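Long-range contacts in methylmalonyl-CoA carboxyltransferase 12S subunit (Propionibacterium freudenreichii, PDB 1ON3), which catalyses transfer of the carboxyl group of methylmalonyl-CoA to the biotin of the 1.3S subunit, and as a homohexamer forms the core of the transcarboxylase complex: residues 280-285 against 406-411; 42-47 against 240-245; 260-265 against 324-329; 311-316 against 347-352. All blocks are in the same frame, centred on the assembly; numbering follows the deposited sequence.

Contact 1 of 4, residues 280-285 against 406-411; sequences DIVPID and VLRKAY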
loop_
_atom_site.group_PDB
_atom_site.type_symbol
_atom_site.label_atom_id
_atom_site.label_comp_id
_atom_site.label_asym_id
_atom_site.label_seq_id
_atom_site.Cartn_x
_atom_site.Cartn_y
_atom_site.Cartn_z
ATOM N N ASP E 280 -9.608 23.252 45.422
ATOM C CA ASP E 280 -10.567 22.964 46.487
ATOM C C ASP E 280 -11.731 22.043 46.174
ATOM O O ASP E 280 -12.494 21.683 47.071
ATOM C CB ASP E 280 -11.101 24.288 47.035
ATOM C CG ASP E 280 -9.990 25.270 47.354
ATOM O OD1 ASP E 280 -9.047 24.875 48.066
ATOM O OD2 ASP E 280 -10.057 26.427 46.890
ATOM N N ILE E 281 -11.870 21.645 44.919
ATOM C CA ILE E 281 -12.983 20.792 44.537
ATOM C C ILE E 281 -12.870 19.378 45.084
ATOM O O ILE E 281 -13.849 18.826 45.583
ATOM C CB ILE E 281 -13.123 20.730 43.007
ATOM C CG1 ILE E 281 -13.347 22.139 42.456
ATOM C CG2 ILE E 281 -14.277 19.817 42.633
ATOM C CD1 ILE E 281 -13.272 22.239 40.935
ATOM N N VAL E 282 -11.673 18.803 44.985
ATOM C CA VAL E 282 -11.408 17.454 45.459
ATOM C C VAL E 282 -10.916 17.488 46.909
ATOM O O VAL E 282 -9.811 17.949 47.188
ATOM C CB VAL E 282 -10.331 16.764 44.579
ATOM C CG1 VAL E 282 -10.183 15.302 44.973
ATOM C CG2 VAL E 282 -10.699 16.897 43.114
ATOM N N PRO E 283 -11.730 16.986 47.845
ATOM C CA PRO E 283 -11.396 16.951 49.277
ATOM C C PRO E 283 -10.124 16.147 49.554
ATOM O O PRO E 283 -9.850 15.161 48.865
ATOM C CB PRO E 283 -12.617 16.274 49.899
ATOM C CG PRO E 283 -13.716 16.588 48.949
ATOM C CD PRO E 283 -13.051 16.385 47.611
ATOM N N ILE E 284 -9.348 16.561 50.556
ATOM C CA ILE E 284 -8.140 15.820 50.908
ATOM C C ILE E 284 -8.614 14.587 51.672
ATOM O O ILE E 284 -7.951 13.551 51.687
ATOM C CB ILE E 284 -7.175 16.665 51.810
ATOM C CG1 ILE E 284 -6.687 17.909 51.052
ATOM C CG2 ILE E 284 -5.966 15.843 52.204
ATOM C CD1 ILE E 284 -5.893 17.612 49.796
ATOM N N ASP E 285 -9.782 14.707 52.298
ATOM C CA ASP E 285 -10.361 13.606 53.059
ATOM C C ASP E 285 -10.929 12.586 52.073
ATOM O O ASP E 285 -11.988 12.801 51.476
ATOM C CB ASP E 285 -11.484 14.122 53.966
ATOM C CG ASP E 285 -12.113 13.021 54.814
ATOM O OD1 ASP E 285 -11.779 11.828 54.632
ATOM O OD2 ASP E 285 -12.962 13.355 55.668
ATOM N N VAL E 406 -4.492 12.284 37.184
ATOM C CA VAL E 406 -4.907 11.550 38.374
ATOM C C VAL E 406 -5.220 12.536 39.495
ATOM O O VAL E 406 -4.314 13.182 40.025
ATOM C CB VAL E 406 -3.812 10.566 38.844
ATOM C CG1 VAL E 406 -4.306 9.796 40.063
ATOM C CG2 VAL E 406 -3.455 9.614 37.711
ATOM N N LEU E 407 -6.503 12.634 39.849
ATOM C CA LEU E 407 -6.977 13.547 40.888
ATOM C C LEU E 407 -6.767 13.010 42.290
ATOM O O LEU E 407 -6.310 13.735 43.176
ATOM C CB LEU E 407 -8.476 13.837 40.714
ATOM C CG LEU E 407 -8.970 14.281 39.328
ATOM C CD1 LEU E 407 -10.468 14.561 39.398
ATOM C CD2 LEU E 407 -8.229 15.525 38.862
ATOM N N ARG E 408 -7.111 11.745 42.507
ATOM C CA ARG E 408 -6.964 11.192 43.844
ATOM C C ARG E 408 -6.710 9.686 43.821
ATOM O O ARG E 408 -5.621 9.254 43.443
ATOM C CB ARG E 408 -8.215 11.547 44.665
ATOM C CG ARG E 408 -8.036 11.473 46.170
ATOM C CD ARG E 408 -9.137 12.270 46.898
ATOM N NE ARG E 408 -10.490 11.800 46.586
ATOM C CZ ARG E 408 -11.580 12.161 47.260
ATOM N NH1 ARG E 408 -11.479 13.005 48.285
ATOM N NH2 ARG E 408 -12.769 11.660 46.930
ATOM N N LYS E 409 -7.699 8.887 44.218
ATOM C CA LYS E 409 -7.527 7.437 44.237
ATOM C C LYS E 409 -7.274 6.878 42.833
ATOM O O LYS E 409 -7.902 7.305 41.862
ATOM C CB LYS E 409 -8.772 6.749 44.805
ATOM C CG LYS E 409 -9.099 7.053 46.254
ATOM C CD LYS E 409 -8.003 6.561 47.192
ATOM C CE LYS E 409 -8.461 6.618 48.656
ATOM N NZ LYS E 409 -8.962 7.968 49.047
ATOM N N ALA E 410 -6.364 5.914 42.737
ATOM C CA ALA E 410 -6.044 5.258 41.463
ATOM C C ALA E 410 -5.507 3.887 41.862
ATOM O O ALA E 410 -4.307 3.633 41.830
ATOM C CB ALA E 410 -4.992 6.056 40.715
ATOM N N TYR E 411 -6.422 3.000 42.232
ATOM C CA TYR E 411 -6.052 1.679 42.722
ATOM C C TYR E 411 -6.130 0.494 41.763
ATOM O O TYR E 411 -7.123 0.313 41.063
ATOM C CB TYR E 411 -6.912 1.341 43.940
ATOM C CG TYR E 411 -6.626 2.139 45.201
ATOM C CD1 TYR E 411 -5.707 3.190 45.207
ATOM C CD2 TYR E 411 -7.268 1.818 46.399
ATOM C CE1 TYR E 411 -5.432 3.903 46.382
ATOM C CE2 TYR E 411 -7.003 2.516 47.570
ATOM C CZ TYR E 411 -6.081 3.555 47.556
ATOM O OH TYR E 411 -5.789 4.215 48.728
#

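Contact 2 of 4, residues 42-47 against 240-245; sequences GKQTAR and DDDAAE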
loop_
_atom_site.group_PDB
_atom_site.type_symbol
_atom_site.label_atom_id
_atom_site.label_comp_id
_atom_site.label_asym_id
_atom_site.label_seq_id
_atom_site.Cartn_x
_atom_site.Cartn_y
_atom_site.Cartn_z
ATOM N N GLY E 42 -47.900 15.348 20.227
ATOM C CA GLY E 42 -46.704 16.112 20.538
ATOM C C GLY E 42 -45.482 15.778 19.696
ATOM O O GLY E 42 -44.353 15.991 20.144
ATOM N N LYS E 43 -45.705 15.276 18.481
ATOM C CA LYS E 43 -44.624 14.896 17.566
ATOM C C LYS E 43 -44.701 15.685 16.270
ATOM O O LYS E 43 -45.790 16.007 15.797
ATOM C CB LYS E 43 -44.726 13.415 17.184
ATOM C CG LYS E 43 -44.882 12.448 18.331
ATOM C CD LYS E 43 -45.301 11.088 17.802
ATOM C CE LYS E 43 -45.761 10.184 18.933
ATOM N NZ LYS E 43 -46.403 8.947 18.409
ATOM N N GLN E 44 -43.540 15.982 15.694
ATOM C CA GLN E 44 -43.482 16.681 14.417
ATOM C C GLN E 44 -43.618 15.603 13.330
ATOM O O GLN E 44 -43.493 14.421 13.619
ATOM C CB GLN E 44 -42.130 17.395 14.268
ATOM C CG GLN E 44 -41.892 18.502 15.296
ATOM C CD GLN E 44 -40.489 19.087 15.228
ATOM O OE1 GLN E 44 -40.133 19.954 16.025
ATOM N NE2 GLN E 44 -39.688 18.617 14.276
ATOM N N THR E 45 -43.878 16.005 12.089
ATOM C CA THR E 45 -43.982 15.039 10.989
ATOM C C THR E 45 -42.573 14.754 10.485
ATOM O O THR E 45 -41.628 15.435 10.859
ATOM C CB THR E 45 -44.747 15.611 9.800
ATOM O OG1 THR E 45 -44.016 16.730 9.278
ATOM C CG2 THR E 45 -46.129 16.070 10.221
ATOM N N ALA E 46 -42.441 13.756 9.625
ATOM C CA ALA E 46 -41.145 13.415 9.050
ATOM C C ALA E 46 -40.498 14.605 8.334
ATOM O O ALA E 46 -39.299 14.833 8.461
ATOM C CB ALA E 46 -41.310 12.275 8.079
ATOM N N ARG E 47 -41.286 15.370 7.580
ATOM C CA ARG E 47 -40.716 16.491 6.851
ATOM C C ARG E 47 -40.407 17.701 7.717
ATOM O O ARG E 47 -39.459 18.429 7.436
ATOM C CB ARG E 47 -41.615 16.848 5.662
ATOM C CG ARG E 47 -41.574 15.733 4.610
ATOM C CD ARG E 47 -42.599 15.868 3.493
ATOM N NE ARG E 47 -42.500 14.717 2.594
ATOM C CZ ARG E 47 -41.597 14.592 1.626
ATOM N NH1 ARG E 47 -40.700 15.555 1.401
ATOM N NH2 ARG E 47 -41.573 13.497 0.894
ATOM N N ASP E 240 -38.709 16.471 23.668
ATOM C CA ASP E 240 -39.550 16.355 22.487
ATOM C C ASP E 240 -38.689 16.480 21.242
ATOM O O ASP E 240 -37.466 16.482 21.331
ATOM C CB ASP E 240 -40.628 17.442 22.483
ATOM C CG ASP E 240 -40.064 18.830 22.736
ATOM O OD1 ASP E 240 -38.889 19.092 22.399
ATOM O OD2 ASP E 240 -40.803 19.671 23.268
ATOM N N ASP E 241 -39.328 16.610 20.086
ATOM C CA ASP E 241 -38.583 16.712 18.844
ATOM C C ASP E 241 -37.708 17.948 18.709
ATOM O O ASP E 241 -36.632 17.858 18.130
ATOM C CB ASP E 241 -39.533 16.615 17.651
ATOM C CG ASP E 241 -40.119 15.233 17.499
ATOM O OD1 ASP E 241 -41.046 15.055 16.677
ATOM O OD2 ASP E 241 -39.646 14.323 18.211
ATOM N N ASP E 242 -38.155 19.101 19.210
ATOM C CA ASP E 242 -37.322 20.308 19.106
ATOM C C ASP E 242 -36.034 20.089 19.902
ATOM O O ASP E 242 -34.953 20.489 19.478
ATOM C CB ASP E 242 -38.034 21.534 19.669
ATOM C CG ASP E 242 -39.115 22.068 18.749
ATOM O OD1 ASP E 242 -40.172 22.471 19.279
ATOM O OD2 ASP E 242 -38.910 22.111 17.513
ATOM N N ALA E 243 -36.166 19.452 21.060
ATOM C CA ALA E 243 -35.015 19.179 21.915
ATOM C C ALA E 243 -34.078 18.152 21.286
ATOM O O ALA E 243 -32.857 18.238 21.444
ATOM C CB ALA E 243 -35.490 18.681 23.275
ATOM N N ALA E 244 -34.651 17.171 20.591
ATOM C CA ALA E 244 -33.859 16.122 19.964
ATOM C C ALA E 244 -33.041 16.715 18.827
ATOM O O ALA E 244 -31.890 16.327 18.611
ATOM C CB ALA E 244 -34.773 15.002 19.438
ATOM N N GLU E 245 -33.648 17.656 18.109
ATOM C CA GLU E 245 -32.990 18.327 16.998
ATOM C C GLU E 245 -31.845 19.197 17.515
ATOM O O GLU E 245 -30.773 19.242 16.905
ATOM C CB GLU E 245 -34.022 19.138 16.205
ATOM C CG GLU E 245 -34.936 18.214 15.375
ATOM C CD GLU E 245 -36.382 18.687 15.241
ATOM O OE1 GLU E 245 -37.211 17.872 14.767
ATOM O OE2 GLU E 245 -36.691 19.847 15.587
HETATM O O HOH W 1 -41.804 14.974 20.534
HETATM O O HOH W 2 -42.529 20.859 17.798
#

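Contact 3 of 4, residues 260-265 against 324-329; sequences TEEASF and NGRSVG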
loop_
_atom_site.group_PDB
_atom_site.type_symbol
_atom_site.label_atom_id
_atom_site.label_comp_id
_atom_site.label_asym_id
_atom_site.label_seq_id
_atom_site.Cartn_x
_atom_site.Cartn_y
_atom_site.Cartn_z
ATOM N N THR E 260 -11.378 10.430 8.100
ATOM C CA THR E 260 -10.109 10.901 7.550
ATOM C C THR E 260 -9.789 12.306 8.074
ATOM O O THR E 260 -8.725 12.854 7.769
ATOM C CB THR E 260 -10.126 10.979 5.993
ATOM O OG1 THR E 260 -11.067 11.974 5.577
ATOM C CG2 THR E 260 -10.521 9.645 5.381
ATOM N N GLU E 261 -10.691 12.872 8.873
ATOM C CA GLU E 261 -10.513 14.230 9.411
ATOM C C GLU E 261 -10.696 14.329 10.935
ATOM O O GLU E 261 -11.274 13.447 11.570
ATOM C CB GLU E 261 -11.539 15.171 8.760
ATOM C CG GLU E 261 -11.473 15.239 7.238
ATOM C CD GLU E 261 -12.804 15.630 6.605
ATOM O OE1 GLU E 261 -13.618 16.317 7.266
ATOM O OE2 GLU E 261 -13.032 15.256 5.435
ATOM N N GLU E 262 -10.198 15.414 11.517
ATOM C CA GLU E 262 -10.393 15.657 12.940
ATOM C C GLU E 262 -11.477 16.720 12.891
ATOM O O GLU E 262 -11.557 17.469 11.909
ATOM C CB GLU E 262 -9.128 16.214 13.594
ATOM C CG GLU E 262 -9.277 16.423 15.092
ATOM C CD GLU E 262 -7.968 16.777 15.774
ATOM O OE1 GLU E 262 -7.975 16.931 17.019
ATOM O OE2 GLU E 262 -6.941 16.898 15.064
ATOM N N ALA E 263 -12.321 16.795 13.912
ATOM C CA ALA E 263 -13.401 17.777 13.892
ATOM C C ALA E 263 -12.866 19.204 13.783
ATOM O O ALA E 263 -11.798 19.525 14.313
ATOM C CB ALA E 263 -14.256 17.645 15.144
ATOM N N SER E 264 -13.606 20.059 13.087
ATOM C CA SER E 264 -13.203 21.454 12.957
ATOM C C SER E 264 -13.333 22.122 14.335
ATOM O O SER E 264 -14.252 21.813 15.106
ATOM C CB SER E 264 -14.094 22.161 11.930
ATOM O OG SER E 264 -14.000 21.509 10.678
ATOM N N PHE E 265 -12.400 23.013 14.657
ATOM C CA PHE E 265 -12.434 23.708 15.936
ATOM C C PHE E 265 -13.640 24.632 15.965
ATOM O O PHE E 265 -14.045 25.169 14.931
ATOM C CB PHE E 265 -11.164 24.546 16.134
ATOM C CG PHE E 265 -9.909 23.736 16.338
ATOM C CD1 PHE E 265 -9.901 22.349 16.176
ATOM C CD2 PHE E 265 -8.720 24.373 16.675
ATOM C CE1 PHE E 265 -8.730 21.624 16.347
ATOM C CE2 PHE E 265 -7.541 23.646 16.848
ATOM C CZ PHE E 265 -7.549 22.274 16.682
ATOM N N ASN E 324 -9.266 24.614 23.855
ATOM C CA ASN E 324 -8.694 25.478 22.824
ATOM C C ASN E 324 -9.407 25.221 21.492
ATOM O O ASN E 324 -8.784 25.210 20.428
ATOM C CB ASN E 324 -7.196 25.219 22.673
ATOM C CG ASN E 324 -6.403 25.560 23.941
ATOM O OD1 ASN E 324 -5.334 25.003 24.168
ATOM N ND2 ASN E 324 -6.918 26.482 24.750
ATOM N N GLY E 325 -10.719 25.006 21.568
ATOM C CA GLY E 325 -11.520 24.768 20.373
ATOM C C GLY E 325 -11.512 23.366 19.794
ATOM O O GLY E 325 -12.302 23.063 18.898
ATOM N N ARG E 326 -10.638 22.502 20.302
ATOM C CA ARG E 326 -10.527 21.133 19.796
ATOM C C ARG E 326 -11.467 20.171 20.525
ATOM O O ARG E 326 -11.507 20.158 21.764
ATOM C CB ARG E 326 -9.073 20.644 19.962
ATOM C CG ARG E 326 -8.760 19.247 19.465
ATOM C CD ARG E 326 -7.469 18.736 20.115
ATOM N NE ARG E 326 -6.332 19.646 19.906
ATOM C CZ ARG E 326 -5.698 19.779 18.743
ATOM N NH1 ARG E 326 -6.081 19.057 17.700
ATOM N NH2 ARG E 326 -4.713 20.657 18.608
ATOM N N SER E 327 -12.220 19.375 19.759
ATOM C CA SER E 327 -13.117 18.383 20.345
ATOM C C SER E 327 -12.297 17.352 21.110
ATOM O O SER E 327 -11.273 16.877 20.611
ATOM C CB SER E 327 -13.921 17.615 19.279
ATOM O OG SER E 327 -14.878 18.427 18.617
ATOM N N VAL E 328 -12.744 17.029 22.324
ATOM C CA VAL E 328 -12.104 15.998 23.143
ATOM C C VAL E 328 -13.205 15.193 23.835
ATOM O O VAL E 328 -14.332 15.677 24.014
ATOM C CB VAL E 328 -11.170 16.572 24.273
ATOM C CG1 VAL E 328 -10.027 17.366 23.658
ATOM C CG2 VAL E 328 -11.973 17.416 25.257
ATOM N N GLY E 329 -12.873 13.964 24.208
ATOM C CA GLY E 329 -13.806 13.119 24.928
ATOM C C GLY E 329 -13.243 12.953 26.333
ATOM O O GLY E 329 -12.087 12.559 26.501
HETATM O O HOH W 3 -10.567 16.554 18.006
HETATM O O HOH W 4 -11.369 19.111 17.012
HETATM O O HOH W 5 -15.024 20.757 17.590
#

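Contact 4 of 4, residues 311-316 against 347-352; sequences GYATNL and SDKAAE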
loop_
_atom_site.group_PDB
_atom_site.type_symbol
_atom_site.label_atom_id
_atom_site.label_comp_id
_atom_site.label_asym_id
_atom_site.label_seq_id
_atom_site.Cartn_x
_atom_site.Cartn_y
_atom_site.Cartn_z
ATOM N N GLY E 311 -27.602 9.705 32.234
ATOM C CA GLY E 311 -28.433 9.031 33.216
ATOM C C GLY E 311 -28.157 7.557 33.423
ATOM O O GLY E 311 -28.896 6.890 34.146
ATOM N N TYR E 312 -27.106 7.042 32.789
ATOM C CA TYR E 312 -26.740 5.629 32.913
ATOM C C TYR E 312 -25.385 5.506 33.614
ATOM O O TYR E 312 -24.492 6.302 33.359
ATOM C CB TYR E 312 -26.622 4.993 31.521
ATOM C CG TYR E 312 -26.349 3.501 31.529
ATOM C CD1 TYR E 312 -27.306 2.602 31.991
ATOM C CD2 TYR E 312 -25.138 2.989 31.055
ATOM C CE1 TYR E 312 -27.070 1.228 31.980
ATOM C CE2 TYR E 312 -24.892 1.613 31.038
ATOM C CZ TYR E 312 -25.869 0.744 31.502
ATOM O OH TYR E 312 -25.663 -0.608 31.477
ATOM N N ALA E 313 -25.245 4.517 34.497
ATOM C CA ALA E 313 -23.977 4.268 35.196
ATOM C C ALA E 313 -23.310 5.585 35.558
ATOM O O ALA E 313 -22.198 5.892 35.093
ATOM C CB ALA E 313 -23.050 3.430 34.306
ATOM N N THR E 314 -23.998 6.348 36.404
ATOM C CA THR E 314 -23.548 7.669 36.815
ATOM C C THR E 314 -22.311 7.671 37.702
ATOM O O THR E 314 -21.881 8.731 38.148
ATOM C CB THR E 314 -24.691 8.440 37.507
ATOM O OG1 THR E 314 -25.144 7.698 38.650
ATOM C CG2 THR E 314 -25.858 8.641 36.535
ATOM N N ASN E 315 -21.763 6.485 37.971
ATOM C CA ASN E 315 -20.535 6.362 38.755
ATOM C C ASN E 315 -19.354 6.697 37.837
ATOM O O ASN E 315 -18.209 6.777 38.277
ATOM C CB ASN E 315 -20.380 4.939 39.332
ATOM C CG ASN E 315 -20.720 3.839 38.330
ATOM O OD1 ASN E 315 -21.732 3.909 37.626
ATOM N ND2 ASN E 315 -19.889 2.801 38.285
ATOM N N LEU E 316 -19.653 6.878 36.552
ATOM C CA LEU E 316 -18.640 7.240 35.561
ATOM C C LEU E 316 -19.218 8.242 34.575
ATOM O O LEU E 316 -20.305 8.050 34.043
ATOM C CB LEU E 316 -18.134 6.021 34.792
ATOM C CG LEU E 316 -17.029 6.468 33.815
ATOM C CD1 LEU E 316 -15.787 5.662 34.049
ATOM C CD2 LEU E 316 -17.506 6.381 32.373
ATOM N N SER E 347 -18.201 0.119 32.804
ATOM C CA SER E 347 -17.168 -0.397 31.889
ATOM C C SER E 347 -17.659 -0.323 30.435
ATOM O O SER E 347 -16.897 0.059 29.531
ATOM C CB SER E 347 -16.820 -1.851 32.240
ATOM O OG SER E 347 -16.210 -1.925 33.523
ATOM N N ASP E 348 -18.919 -0.709 30.214
ATOM C CA ASP E 348 -19.515 -0.658 28.878
ATOM C C ASP E 348 -19.609 0.799 28.415
ATOM O O ASP E 348 -19.263 1.131 27.274
ATOM C CB ASP E 348 -20.941 -1.231 28.868
ATOM C CG ASP E 348 -20.989 -2.752 28.844
ATOM O OD1 ASP E 348 -20.051 -3.399 28.350
ATOM O OD2 ASP E 348 -22.014 -3.301 29.289
ATOM N N LYS E 349 -20.112 1.654 29.302
ATOM C CA LYS E 349 -20.277 3.087 29.022
ATOM C C LYS E 349 -18.954 3.712 28.600
ATOM O O LYS E 349 -18.876 4.448 27.611
ATOM C CB LYS E 349 -20.806 3.807 30.268
ATOM C CG LYS E 349 -20.995 5.313 30.108
ATOM C CD LYS E 349 -21.564 5.923 31.388
ATOM C CE LYS E 349 -21.786 7.424 31.286
ATOM N NZ LYS E 349 -22.498 7.980 32.497
ATOM N N ALA E 350 -17.903 3.405 29.347
ATOM C CA ALA E 350 -16.583 3.949 29.046
ATOM C C ALA E 350 -16.000 3.398 27.750
ATOM O O ALA E 350 -15.558 4.156 26.879
ATOM C CB ALA E 350 -15.626 3.668 30.217
ATOM N N ALA E 351 -16.006 2.078 27.620
ATOM C CA ALA E 351 -15.437 1.414 26.444
ATOM C C ALA E 351 -16.054 1.861 25.122
ATOM O O ALA E 351 -15.332 2.110 24.155
ATOM C CB ALA E 351 -15.558 -0.115 26.594
ATOM N N GLU E 352 -17.382 1.960 25.080
ATOM C CA GLU E 352 -18.069 2.373 23.855
ATOM C C GLU E 352 -17.624 3.790 23.478
ATOM O O GLU E 352 -17.312 4.059 22.318
ATOM C CB GLU E 352 -19.595 2.357 24.037
ATOM C CG GLU E 352 -20.374 2.707 22.729
ATOM C CD GLU E 352 -21.872 2.921 22.958
ATOM O OE1 GLU E 352 -22.246 3.651 23.903
ATOM O OE2 GLU E 352 -22.679 2.367 22.188
HETATM O O HOH W 6 -24.032 -3.599 31.011
#

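Contact 1 of 4, residues 280-285 against 406-411
Arg-408 sets out toward Val-282 and Pro-283 with CG anti to its own backbone N (chi1 -160°), and a bend at chi3 then turns NE, while Val-282 holds CG1 anti to its backbone N, on the side the arginine passes. In this C-terminal carboxyltransferase half, whose crotonase-like fold has a central mixed sheet, Arg-408 stands at the corner where strand 402-407 gives way to strand 409-411 of a separate two-stranded sheet. The side chains of Val-282 and Arg-408 slide past each other in opposite senses: Val-282 CG1 lies 3.7 Å from Arg-408 CD and over one face of the guanidinium. On its other branch, Val-282 CG2 is 4.4 Å from Leu-407 CD1, a light apolar touch that Trp-431 backs by meeting both residues. The proline crosses the arginine at about a right angle, with Pro-283 CD 3.8 Å from Arg-408 NH1. Farther round, Asp-369 forms a salt bridge with NE and the carbonyl of Lys-288 accepts from NH2, so this buried cation is gripped at all three nitrogens and its rotation is fixed. The third grip crosses the contact: Arg-408 NH1 donates to Pro-283 O over 2.8 Å, bent to 135° at the hydrogen, with the donor well above the carbonyl plane.

Contact 2 of 4, residues 42-47 against 240-245
Gln-44 lies against the first turn of helix 241-253 and meets Asp-241, Asp-242 and Glu-245 on it. The tight part is at the backbone: Gln-44 N donates to Asp-241 OD1 over 2.8 Å and nearly straight (169°), reaching the oxygen on its anti side. Arg-49 makes a salt bridge to that same OD1, so two donors grip this oxygen of the buried carboxylate. Gln-44 CD packs 3.6 Å from Asp-241 CB as the two side chains run past one another, amide and carboxylate planes almost perpendicular. Another water, near Asp-241, accepts weakly from Asp-241 N and lies within bonding distance of Gly-42 O. With CG anti to the carbonyl carbon (chi1 -64°) and an extended chain beyond, the glutamine amide meets Glu-245 tip to tip; the bond from Gln-44 NE2 to Glu-245 OE1 is short at 2.6 Å but weak, bent to 120°.

The outer side is looser and wetter. Exposed Asp-242 brings OD2 to 2.9 Å from Gln-44 OE1, two acceptors with no bond between them; a water donating to both Gln-44 OE1 and Asp-242 OD1 bridges the pair. Asp-240 N-caps the helix, its OD1 accepting from Ala-243 N. Gly-42 closes helix 32-40 with a Schellman motif and Thr-45 N-caps helix 46-53, so this linker meets the start of helix 241-253, whose inner face packs on strands 170-175 and 191-195.

Contact 3 of 4, residues 260-265 against 324-329
Phe-265 and Gly-325 bring their backbones to 4.7 Å between CA atoms, the touching parts running 136° apart, and Phe-265 CA makes a CA-H...O contact of 3.0 Å with Gly-325 O. Gly-325, with positive phi, offers only backbone where Phe-265 CB comes close. The phenylalanine lies alongside Arg-326, both side chains pointing the same way: Arg-326 CB sits over one face of the ring, 4.2 Å from its centroid, a CH-pi contact. Farther out, Phe-265 CZ approaches one face of the guanidinium, the two planes 79° apart. Here the linker between the N- and C-terminal halves of the duplicated carboxyltransferase fold passes the start of strand 326-333 in the second central sheet. Glu-262, its CG anti to the backbone N (chi1 -177°), crosses Arg-326 at about a right angle. Its OE1 takes a salt-bridge hydrogen bond from Arg-326 NH1 at 2.9 Å, in the guanidinium plane, on the syn side of the carboxylate but tilted out of its plane. Three waters lie between the two segments: one bridges Glu-262 OE1 and Ser-327 O, another Ala-263 O and Ser-327 N, the third Ser-264 O and Ser-327 OG. Ser-327 OG also bonds to Phe-254 O and lies 3.6 Å from Ala-263 CB.

Contact 4 of 4, residues 311-316 against 347-352
Lys-349 reaches from helix 344-359 into the 311-316 loop and carries all the direct hydrogen bonds of this contact. Its CG is anti to the backbone N (chi1 179°) and the rest of the chain is fully extended, which delivers the ammonium to a group of backbone carbonyls. Lys-349 NZ donates to Tyr-312 O at 2.7 Å, nearly along the C=O axis with an angle of 174° at the oxygen. Leu-316 O is met in almost the same manner, also 2.7 Å from Lys-349 NZ. A weaker bond goes to Ala-313 O, which already accepts from Leu-316 N and so closes the type I turn from Ala-313 to Leu-316. Just before the loop, Lys-309 O is a fourth acceptor round NZ, so three protons are shared among four carbonyls, with the Ala-313 bond the weak one.

The apolar contacts flank this polar centre. Leu-316 CD2 rests 3.9 Å from Ala-350 CB, and Ala-313 CB is 4.1 Å from Lys-349 CD, beside the aliphatic stem. Nearer the helix, Lys-349 CB comes to the edge of the Tyr-312 ring.

One water belongs to the contact, donating to Asp-348 OD2 and forming a weak, long bond with Tyr-312 OH. Asp-348 also makes salt bridges to Lys-390 and to Arg-386 of a neighbouring subunit, which places this flank at a subunit interface.

The buried ammonium has backbone oxygens as its partners here, and two of its carbonyls point almost straight at it; such a setting would favour its charged form and fix the turn leading into strand 316-323 against the helix.

From the N terminus, contact 2 closes first: residues 42-47, between two early helices, meet the start of helix 241-253, so the loop spans most of the N-terminal half. The other three follow it in series. Contact 3 opens in the linker between the halves and closes on strand 326-333 of the second central sheet. Contact 1 opens before that closure and crosses it, joining the 280-285 segment to strand 402-407 of the same sheet. Contact 4 also crosses contact 3, but lies wholly within the span of contact 1, tying the turn before strand 316-323 to helix 344-359. Contacts 1 and 2 sit on opposite sides of the chain's centre, centres about 42 Å apart.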